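Local coordinates for acetylxylan esterase A (Aspergillus awamori, PDB 5X6S), which removes acetyl side groups from the backbone of acetylated xylan, helping the secreting fungus to break down plant biomass, at residues A[22-36]-A[53-67]. Sequence-based numbering, arbitrary orientation.
Sequences YVPNNLASNPGIVVA and YATLSEQYGFIVIYP. With NA (sodium ion), chain F.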
ATOM      1  N   TYR A  22      -0.364  21.810  -0.205  1.00 16.36           N
ATOM      2  CA  TYR A  22       0.814  22.602  -0.424  1.00 16.65           C
ATOM      3  C   TYR A  22       1.762  21.811  -1.299  1.00 17.08           C
ATOM      4  O   TYR A  22       2.278  20.768  -0.886  1.00 15.42           O
ATOM      5  CB  TYR A  22       1.518  23.026   0.859  1.00 16.20           C
ATOM      6  CG  TYR A  22       2.713  23.920   0.585  1.00 15.75           C
ATOM      7  CD1 TYR A  22       2.562  25.295   0.395  1.00 16.45           C
ATOM      8  CD2 TYR A  22       3.988  23.410   0.513  1.00 16.52           C
ATOM      9  CE1 TYR A  22       3.687  26.118   0.103  1.00 17.62           C
ATOM     10  CE2 TYR A  22       5.091  24.208   0.256  1.00 15.65           C
ATOM     11  CZ  TYR A  22       4.930  25.581   0.052  1.00 17.72           C
ATOM     12  OH  TYR A  22       6.039  26.370  -0.195  1.00 17.61           O
ATOM     13  N   VAL A  23       2.038  22.366  -2.480  1.00 17.54           N
ATOM     14  CA  VAL A  23       3.018  21.780  -3.394  1.00 19.51           C
ATOM     15  C   VAL A  23       4.286  22.648  -3.357  1.00 20.20           C
ATOM     16  O   VAL A  23       4.235  23.815  -3.762  1.00 20.25           O
ATOM     17  CB  VAL A  23       2.483  21.678  -4.847  1.00 20.56           C
ATOM     18  CG1 VAL A  23       3.495  20.973  -5.735  1.00 22.11           C
ATOM     19  CG2 VAL A  23       1.161  20.911  -4.899  1.00 20.35           C
ATOM     20  N   PRO A  24       5.393  22.117  -2.816  1.00 19.18           N
ATOM     21  CA  PRO A  24       6.547  22.991  -2.669  1.00 19.70           C
ATOM     22  C   PRO A  24       7.213  23.360  -3.999  1.00 21.19           C
ATOM     23  O   PRO A  24       7.057  22.666  -4.995  1.00 19.43           O
ATOM     24  CB  PRO A  24       7.505  22.159  -1.834  1.00 20.04           C
ATOM     25  CG  PRO A  24       7.159  20.725  -2.144  1.00 19.16           C
ATOM     26  CD  PRO A  24       5.657  20.761  -2.323  1.00 18.27           C
ATOM     27  N   ASN A  25       7.907  24.475  -3.988  1.00 21.88           N
ATOM     28  CA  ASN A  25       8.834  24.806  -5.060  1.00 25.50           C
ATOM     29  C   ASN A  25       9.880  23.742  -5.298  1.00 23.96           C
ATOM     30  O   ASN A  25      10.062  23.348  -6.426  1.00 24.78           O
ATOM     31  CB  ASN A  25       9.482  26.151  -4.761  1.00 27.51           C
ATOM     32  CG  ASN A  25       8.502  27.268  -4.966  1.00 34.15           C
ATOM     33  OD1 ASN A  25       7.661  27.215  -5.910  1.00 41.63           O
ATOM     34  ND2 ASN A  25       8.557  28.286  -4.108  1.00 38.33           N
ATOM     35  N   ASN A  26      10.530  23.268  -4.236  1.00 22.81           N
ATOM     36  CA  ASN A  26      11.555  22.230  -4.294  1.00 22.16           C
ATOM     37  C   ASN A  26      10.877  20.830  -4.301  1.00 22.40           C
ATOM     38  O   ASN A  26      11.211  19.964  -3.523  1.00 22.11           O
ATOM     39  CB  ASN A  26      12.554  22.399  -3.115  1.00 23.30           C
ATOM     40  CG  ASN A  26      13.833  21.517  -3.253  1.00 25.33           C
ATOM     41  OD1 ASN A  26      14.264  21.223  -4.381  1.00 25.25           O
ATOM     42  ND2 ASN A  26      14.487  21.148  -2.088  1.00 20.66           N
ATOM     43  N   LEU A  27       9.933  20.643  -5.188  1.00 21.50           N
ATOM     44  CA  LEU A  27       9.221  19.371  -5.299  1.00 23.38           C
ATOM     45  C   LEU A  27      10.184  18.247  -5.714  1.00 23.09           C
ATOM     46  O   LEU A  27      10.959  18.413  -6.666  1.00 22.94           O
ATOM     47  CB  LEU A  27       8.092  19.513  -6.302  1.00 22.29           C
ATOM     48  CG  LEU A  27       7.123  18.336  -6.475  1.00 23.64           C
ATOM     49  CD1 LEU A  27       6.318  18.113  -5.211  1.00 23.52           C
ATOM     50  CD2 LEU A  27       6.226  18.598  -7.685  1.00 23.46           C
ATOM     51  N   ALA A  28      10.183  17.143  -4.968  1.00 21.47           N
ATOM     52  CA  ALA A  28      10.934  15.929  -5.339  1.00 20.87           C
ATOM     53  C   ALA A  28      10.426  15.312  -6.635  1.00 21.26           C
ATOM     54  O   ALA A  28       9.269  15.499  -7.004  1.00 20.21           O
ATOM     55  CB  ALA A  28      10.896  14.889  -4.257  1.00 21.09           C
ATOM     56  N   SER A  29      11.311  14.601  -7.335  1.00 22.42           N
ATOM     57  CA  SER A  29      10.946  13.886  -8.566  1.00 23.48           C
ATOM     58  C   SER A  29       9.805  12.898  -8.327  1.00 22.05           C
ATOM     59  O   SER A  29       8.917  12.715  -9.177  1.00 22.10           O
ATOM     60  CB  SER A  29      12.167  13.097  -9.097  1.00 25.26           C
ATOM     61  OG  SER A  29      13.077  14.020  -9.704  1.00 33.01           O
ATOM     62  N   ASN A  30       9.866  12.221  -7.190  1.00 20.22           N
ATOM     63  CA  ASN A  30       8.867  11.216  -6.868  1.00 19.99           C
ATOM     64  C   ASN A  30       8.416  11.527  -5.441  1.00 18.11           C
ATOM     65  O   ASN A  30       8.866  10.911  -4.503  1.00 18.14           O
ATOM     66  CB  ASN A  30       9.493   9.813  -6.951  1.00 20.38           C
ATOM     67  CG  ASN A  30       9.849   9.428  -8.383  1.00 20.65           C
ATOM     68  OD1 ASN A  30       8.971   9.071  -9.157  1.00 22.89           O
ATOM     69  ND2 ASN A  30      11.096   9.567  -8.741  1.00 22.98           N
ATOM     70  N   PRO A  31       7.571  12.534  -5.291  1.00 18.29           N
ATOM     71  CA  PRO A  31       7.382  13.098  -3.941  1.00 17.93           C
ATOM     72  C   PRO A  31       6.592  12.203  -2.996  1.00 16.70           C
ATOM     73  O   PRO A  31       5.688  11.508  -3.435  1.00 16.82           O
ATOM     74  CB  PRO A  31       6.601  14.396  -4.228  1.00 17.74           C
ATOM     75  CG  PRO A  31       5.891  14.144  -5.507  1.00 18.51           C
ATOM     76  CD  PRO A  31       6.751  13.219  -6.307  1.00 17.80           C
ATOM     77  N   GLY A  32       6.945  12.231  -1.726  1.00 16.00           N
ATOM     78  CA  GLY A  32       6.128  11.665  -0.681  1.00 15.65           C
ATOM     79  C   GLY A  32       4.922  12.547  -0.391  1.00 14.69           C
ATOM     80  O   GLY A  32       4.699  13.583  -1.064  1.00 15.74           O
ATOM     81  N   ILE A  33       4.101  12.119   0.548  1.00 15.22           N
ATOM     82  CA  ILE A  33       2.893  12.886   0.927  1.00 15.38           C
ATOM     83  C   ILE A  33       2.769  12.880   2.428  1.00 14.93           C
ATOM     84  O   ILE A  33       2.945  11.844   3.071  1.00 16.04           O
ATOM     85  CB  ILE A  33       1.564  12.306   0.313  1.00 15.06           C
ATOM     86  CG1 ILE A  33       1.532  12.480  -1.208  1.00 15.77           C
ATOM     87  CG2 ILE A  33       0.351  12.908   0.982  1.00 14.67           C
ATOM     88  CD1 ILE A  33       0.469  11.664  -1.902  1.00 17.29           C
ATOM     89  N   VAL A  34       2.475  14.032   2.987  1.00 14.44           N
ATOM     90  CA  VAL A  34       2.124  14.143   4.412  1.00 14.44           C
ATOM     91  C   VAL A  34       0.724  14.707   4.511  1.00 14.88           C
ATOM     92  O   VAL A  34       0.457  15.801   3.985  1.00 14.72           O
ATOM     93  CB  VAL A  34       3.104  15.069   5.226  1.00 13.90           C
ATOM     94  CG1 VAL A  34       2.601  15.276   6.666  1.00 12.72           C
ATOM     95  CG2 VAL A  34       4.496  14.483   5.261  1.00 14.77           C
ATOM     96  N   VAL A  35      -0.177  13.977   5.187  1.00 14.09           N
ATOM     97  CA  VAL A  35      -1.514  14.432   5.427  1.00 14.20           C
ATOM     98  C   VAL A  35      -1.501  15.018   6.857  1.00 14.86           C
ATOM     99  O   VAL A  35      -1.158  14.293   7.815  1.00 14.81           O
ATOM    100  CB  VAL A  35      -2.597  13.304   5.293  1.00 15.54           C
ATOM    101  CG1 VAL A  35      -3.990  13.825   5.551  1.00 16.18           C
ATOM    102  CG2 VAL A  35      -2.537  12.544   3.975  1.00 13.41           C
ATOM    103  N   ALA A  36      -1.834  16.300   6.985  1.00 13.91           N
ATOM    104  CA  ALA A  36      -1.749  17.034   8.231  1.00 15.40           C
ATOM    105  C   ALA A  36      -3.154  17.516   8.624  1.00 15.88           C
ATOM    106  O   ALA A  36      -3.772  18.358   7.922  1.00 16.04           O
ATOM    107  CB  ALA A  36      -0.766  18.215   8.103  1.00 15.00           C
ATOM    108  N   TYR A  53       4.969  21.702   8.412  1.00 15.83           N
ATOM    109  CA  TYR A  53       5.077  20.754   7.282  1.00 15.31           C
ATOM    110  C   TYR A  53       5.368  21.385   5.934  1.00 15.08           C
ATOM    111  O   TYR A  53       6.105  20.807   5.120  1.00 14.87           O
ATOM    112  CB  TYR A  53       3.831  19.815   7.191  1.00 14.75           C
ATOM    113  CG  TYR A  53       3.618  19.059   8.467  1.00 15.17           C
ATOM    114  CD1 TYR A  53       4.598  18.223   8.947  1.00 14.88           C
ATOM    115  CD2 TYR A  53       2.503  19.314   9.287  1.00 15.34           C
ATOM    116  CE1 TYR A  53       4.463  17.563  10.182  1.00 16.83           C
ATOM    117  CE2 TYR A  53       2.371  18.689  10.510  1.00 16.14           C
ATOM    118  CZ  TYR A  53       3.348  17.813  10.944  1.00 15.45           C
ATOM    119  OH  TYR A  53       3.235  17.222  12.147  1.00 15.54           O
ATOM    120  N   ALA A  54       4.782  22.543   5.662  1.00 15.01           N
ATOM    121  CA  ALA A  54       5.098  23.251   4.389  1.00 16.01           C
ATOM    122  C   ALA A  54       6.549  23.710   4.329  1.00 16.31           C
ATOM    123  O   ALA A  54       7.187  23.584   3.288  1.00 16.68           O
ATOM    124  CB  ALA A  54       4.153  24.457   4.173  1.00 16.37           C
ATOM    125  N   THR A  55       7.086  24.199   5.446  1.00 17.21           N
ATOM    126  CA  THR A  55       8.485  24.577   5.535  1.00 17.29           C
ATOM    127  C   THR A  55       9.355  23.334   5.271  1.00 16.48           C
ATOM    128  O   THR A  55      10.290  23.365   4.472  1.00 17.03           O
ATOM    129  CB  THR A  55       8.825  25.222   6.925  1.00 18.72           C
ATOM    130  OG1 THR A  55       8.143  26.464   7.043  1.00 19.67           O
ATOM    131  CG2 THR A  55      10.306  25.474   7.107  1.00 20.39           C
ATOM    132  N   LEU A  56       9.024  22.237   5.940  1.00 16.96           N
ATOM    133  CA  LEU A  56       9.756  20.967   5.754  1.00 16.56           C
ATOM    134  C   LEU A  56       9.631  20.368   4.327  1.00 16.44           C
ATOM    135  O   LEU A  56      10.592  19.741   3.818  1.00 16.44           O
ATOM    136  CB  LEU A  56       9.347  19.972   6.830  1.00 16.53           C
ATOM    137  CG  LEU A  56       9.731  20.317   8.286  1.00 18.28           C
ATOM    138  CD1 LEU A  56       8.913  19.516   9.283  1.00 18.38           C
ATOM    139  CD2 LEU A  56      11.241  20.133   8.538  1.00 19.12           C
ATOM    140  N   SER A  57       8.485  20.560   3.681  1.00 16.14           N
ATOM    141  CA  SER A  57       8.273  20.097   2.290  1.00 16.27           C
ATOM    142  C   SER A  57       9.256  20.762   1.331  1.00 16.97           C
ATOM    143  O   SER A  57       9.637  20.207   0.341  1.00 18.04           O
ATOM    144  CB  SER A  57       6.851  20.369   1.824  1.00 16.40           C
ATOM    145  OG  SER A  57       6.688  21.679   1.360  1.00 19.09           O
ATOM    146  N   GLU A  58       9.688  21.969   1.662  1.00 17.65           N
ATOM    147  CA  GLU A  58      10.699  22.632   0.862  1.00 17.40           C
ATOM    148  C   GLU A  58      12.092  22.048   1.066  1.00 17.05           C
ATOM    149  O   GLU A  58      12.955  22.216   0.211  1.00 17.83           O
ATOM    150  CB  GLU A  58      10.688  24.144   1.105  1.00 17.38           C
ATOM    151  CG  GLU A  58       9.398  24.828   0.614  1.00 17.88           C
ATOM    152  CD  GLU A  58       9.237  24.912  -0.895  1.00 18.27           C
ATOM    153  OE1 GLU A  58      10.129  24.458  -1.660  1.00 20.47           O
ATOM    154  OE2 GLU A  58       8.177  25.412  -1.331  1.00 18.00           O
ATOM    155  N   GLN A  59      12.317  21.350   2.177  1.00 18.69           N
ATOM    156  CA  GLN A  59      13.552  20.651   2.359  1.00 19.71           C
ATOM    157  C   GLN A  59      13.482  19.299   1.679  1.00 19.33           C
ATOM    158  O   GLN A  59      14.423  18.902   0.964  1.00 21.52           O
ATOM    159  CB  GLN A  59      13.873  20.468   3.817  1.00 21.80           C
ATOM    160  CG  GLN A  59      14.163  21.767   4.525  1.00 26.45           C
ATOM    161  CD  GLN A  59      14.176  21.614   6.036  1.00 29.09           C
ATOM    162  OE1 GLN A  59      14.716  20.613   6.581  1.00 26.82           O
ATOM    163  NE2 GLN A  59      13.539  22.594   6.723  1.00 23.49           N
ATOM    164  N   TYR A  60      12.380  18.588   1.903  1.00 18.43           N
ATOM    165  CA  TYR A  60      12.299  17.138   1.566  1.00 19.07           C
ATOM    166  C   TYR A  60      11.490  16.842   0.320  1.00 18.92           C
ATOM    167  O   TYR A  60      11.530  15.726  -0.215  1.00 19.62           O
ATOM    168  CB  TYR A  60      11.788  16.367   2.799  1.00 19.79           C
ATOM    169  CG  TYR A  60      12.734  16.395   3.976  1.00 19.48           C
ATOM    170  CD1 TYR A  60      13.932  15.688   3.953  1.00 21.11           C
ATOM    171  CD2 TYR A  60      12.459  17.168   5.095  1.00 18.21           C
ATOM    172  CE1 TYR A  60      14.795  15.726   5.040  1.00 20.33           C
ATOM    173  CE2 TYR A  60      13.323  17.223   6.162  1.00 20.01           C
ATOM    174  CZ  TYR A  60      14.494  16.511   6.121  1.00 21.25           C
ATOM    175  OH  TYR A  60      15.325  16.554   7.218  1.00 24.23           O
ATOM    176  N   GLY A  61      10.786  17.841  -0.188  1.00 18.07           N
ATOM    177  CA  GLY A  61      10.123  17.760  -1.486  1.00 16.55           C
ATOM    178  C   GLY A  61       8.809  17.017  -1.562  1.00 16.26           C
ATOM    179  O   GLY A  61       8.338  16.728  -2.680  1.00 17.51           O
ATOM    180  N   PHE A  62       8.210  16.694  -0.413  1.00 14.85           N
ATOM    181  CA  PHE A  62       6.933  16.020  -0.412  1.00 15.90           C
ATOM    182  C   PHE A  62       5.778  17.013  -0.555  1.00 16.17           C
ATOM    183  O   PHE A  62       5.965  18.238  -0.383  1.00 16.79           O
ATOM    184  CB  PHE A  62       6.768  15.200   0.862  1.00 16.09           C
ATOM    185  CG  PHE A  62       7.002  15.962   2.165  1.00 14.79           C
ATOM    186  CD1 PHE A  62       6.004  16.817   2.706  1.00 15.08           C
ATOM    187  CD2 PHE A  62       8.188  15.819   2.855  1.00 13.98           C
ATOM    188  CE1 PHE A  62       6.233  17.487   3.892  1.00 14.78           C
ATOM    189  CE2 PHE A  62       8.407  16.461   4.073  1.00 14.69           C
ATOM    190  CZ  PHE A  62       7.438  17.304   4.574  1.00 15.09           C
ATOM    191  N   ILE A  63       4.581  16.499  -0.850  1.00 14.85           N
ATOM    192  CA  ILE A  63       3.387  17.324  -0.947  1.00 15.18           C
ATOM    193  C   ILE A  63       2.664  17.214   0.409  1.00 14.77           C
ATOM    194  O   ILE A  63       2.640  16.137   0.994  1.00 15.46           O
ATOM    195  CB  ILE A  63       2.459  16.827  -2.090  1.00 14.76           C
ATOM    196  CG1 ILE A  63       3.165  17.080  -3.439  1.00 16.49           C
ATOM    197  CG2 ILE A  63       1.070  17.493  -2.059  1.00 15.68           C
ATOM    198  CD1 ILE A  63       2.509  16.417  -4.624  1.00 18.76           C
ATOM    199  N   VAL A  64       2.090  18.298   0.884  1.00 13.95           N
ATOM    200  CA  VAL A  64       1.231  18.248   2.097  1.00 15.24           C
ATOM    201  C   VAL A  64      -0.233  18.388   1.783  1.00 14.55           C
ATOM    202  O   VAL A  64      -0.607  19.265   0.990  1.00 16.33           O
ATOM    203  CB  VAL A  64       1.598  19.345   3.167  1.00 16.04           C
ATOM    204  CG1 VAL A  64       0.980  18.967   4.549  1.00 16.19           C
ATOM    205  CG2 VAL A  64       3.095  19.567   3.257  1.00 17.32           C
ATOM    206  N   ILE A  65      -1.071  17.519   2.346  1.00 14.23           N
ATOM    207  CA  ILE A  65      -2.526  17.589   2.169  1.00 13.32           C
ATOM    208  C   ILE A  65      -3.112  18.019   3.486  1.00 14.21           C
ATOM    209  O   ILE A  65      -2.781  17.439   4.510  1.00 14.58           O
ATOM    210  CB  ILE A  65      -3.179  16.239   1.773  1.00 12.89           C
ATOM    211  CG1 ILE A  65      -2.663  15.767   0.409  1.00 12.02           C
ATOM    212  CG2 ILE A  65      -4.714  16.382   1.782  1.00 11.89           C
ATOM    213  CD1 ILE A  65      -3.035  14.289   0.107  1.00 12.03           C
ATOM    214  N   TYR A  66      -3.968  19.047   3.452  1.00 14.05           N
ATOM    215  CA  TYR A  66      -4.583  19.598   4.658  1.00 14.48           C
ATOM    216  C   TYR A  66      -6.078  19.447   4.501  1.00 15.60           C
ATOM    217  O   TYR A  66      -6.723  20.312   3.874  1.00 16.30           O
ATOM    218  CB  TYR A  66      -4.189  21.107   4.850  1.00 15.04           C
ATOM    219  CG  TYR A  66      -2.710  21.401   4.939  1.00 13.66           C
ATOM    220  CD1 TYR A  66      -2.013  21.333   6.168  1.00 13.11           C
ATOM    221  CD2 TYR A  66      -1.987  21.771   3.805  1.00 12.75           C
ATOM    222  CE1 TYR A  66      -0.664  21.639   6.264  1.00 12.94           C
ATOM    223  CE2 TYR A  66      -0.631  22.072   3.890  1.00 15.17           C
ATOM    224  CZ  TYR A  66       0.042  21.981   5.083  1.00 14.26           C
ATOM    225  OH  TYR A  66       1.384  22.263   5.102  1.00 14.31           O
ATOM    226  N   PRO A  67      -6.669  18.353   5.031  1.00 16.57           N
ATOM    227  CA  PRO A  67      -8.130  18.211   4.940  1.00 16.06           C
ATOM    228  C   PRO A  67      -8.780  19.269   5.824  1.00 17.33           C
ATOM    229  O   PRO A  67      -8.144  19.747   6.739  1.00 16.07           O
ATOM    230  CB  PRO A  67      -8.397  16.800   5.523  1.00 16.78           C
ATOM    231  CG  PRO A  67      -7.062  16.072   5.392  1.00 17.26           C
ATOM    232  CD  PRO A  67      -6.066  17.196   5.712  1.00 16.30           C
TER
HETATM  233 NA    NA F 304       7.962   9.440 -11.292  1.00 30.85          NA
HETATM  234  O   HOH W   1       6.750  11.397 -10.197  1.00 34.48           O
HETATM  235  O   HOH W   2       9.634  11.065 -11.700  1.00 34.60           O
HETATM  236  O   HOH W   3       9.412  13.611  -0.840  1.00 15.11           O
HETATM  237  O   HOH W   4      -5.957  19.864   8.227  1.00 15.94           O
HETATM  238  O   HOH W   5       5.564   9.063 -12.003  1.00 36.16           O
HETATM  239  O   HOH W   6       9.390   7.890 -12.044  1.00 24.12           O
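Glu-58, on the helix 53-60, grips Tyr-22 and the chain just after it, at Asn-25 and Asn-26. Its side chain bends at chi2 (-71°), which swings the carboxylate back over Pro-24 to three donors. OE2 of Glu-58 accepts the hydroxyl of Tyr-22 (OH to OE2 2.6 Å) through its anti lone pair, the phenol ring standing nearly upright to the carboxylate plane, and takes the backbone N of Asn-25 on its syn side. OE1 of Glu-58 is met, also syn, by the N of Asn-26 at 2.9 Å in a nearly straight bond; both backbone donors lie a little out of the carboxylate plane. The side-chain amide of Asn-26 then reaches the end of the helix, its ND2 donating to the carbonyl O of Glu-58.

The Tyr-22 ring lies along the same helix: CB of Ala-54 sits over one face, 3.9 Å from the ring centroid, while OG of Ser-57, which itself donates a hydrogen bond to the O of Ala-54, comes up at the edge. Where the helix stops, Gly-61 turns with positive phi, and its O accepts the N of Ala-28.

Beyond it Phe-62 folds its ring back beneath the helix, CG between the backbone N and carbonyl carbon (chi1 52°). CG2 of Val-34 presses on one face, 3.7 Å from CE1 of Phe-62, and CA of Ser-57 on the opposite one. CB of Ala-36 packs 3.6 Å from CD2 of Tyr-53, whose hydroxyl hydrogen-bonds to OD2 of Asp-268. On the other face of the sheet, CG2 of Ile-33 meets CD1 of Ile-65, which packs against Thr-102 of helix 91-106.

Strands 33-36 and 63-67 run parallel, while Tyr-22 pairs antiparallel with Val-64 on the far side. The strand order 3-7, 18-23, 63-68, 33-37, with helix 53-60 in the right-handed crossover between the last two, is the N-terminal half of the alpha/beta-hydrolase fold.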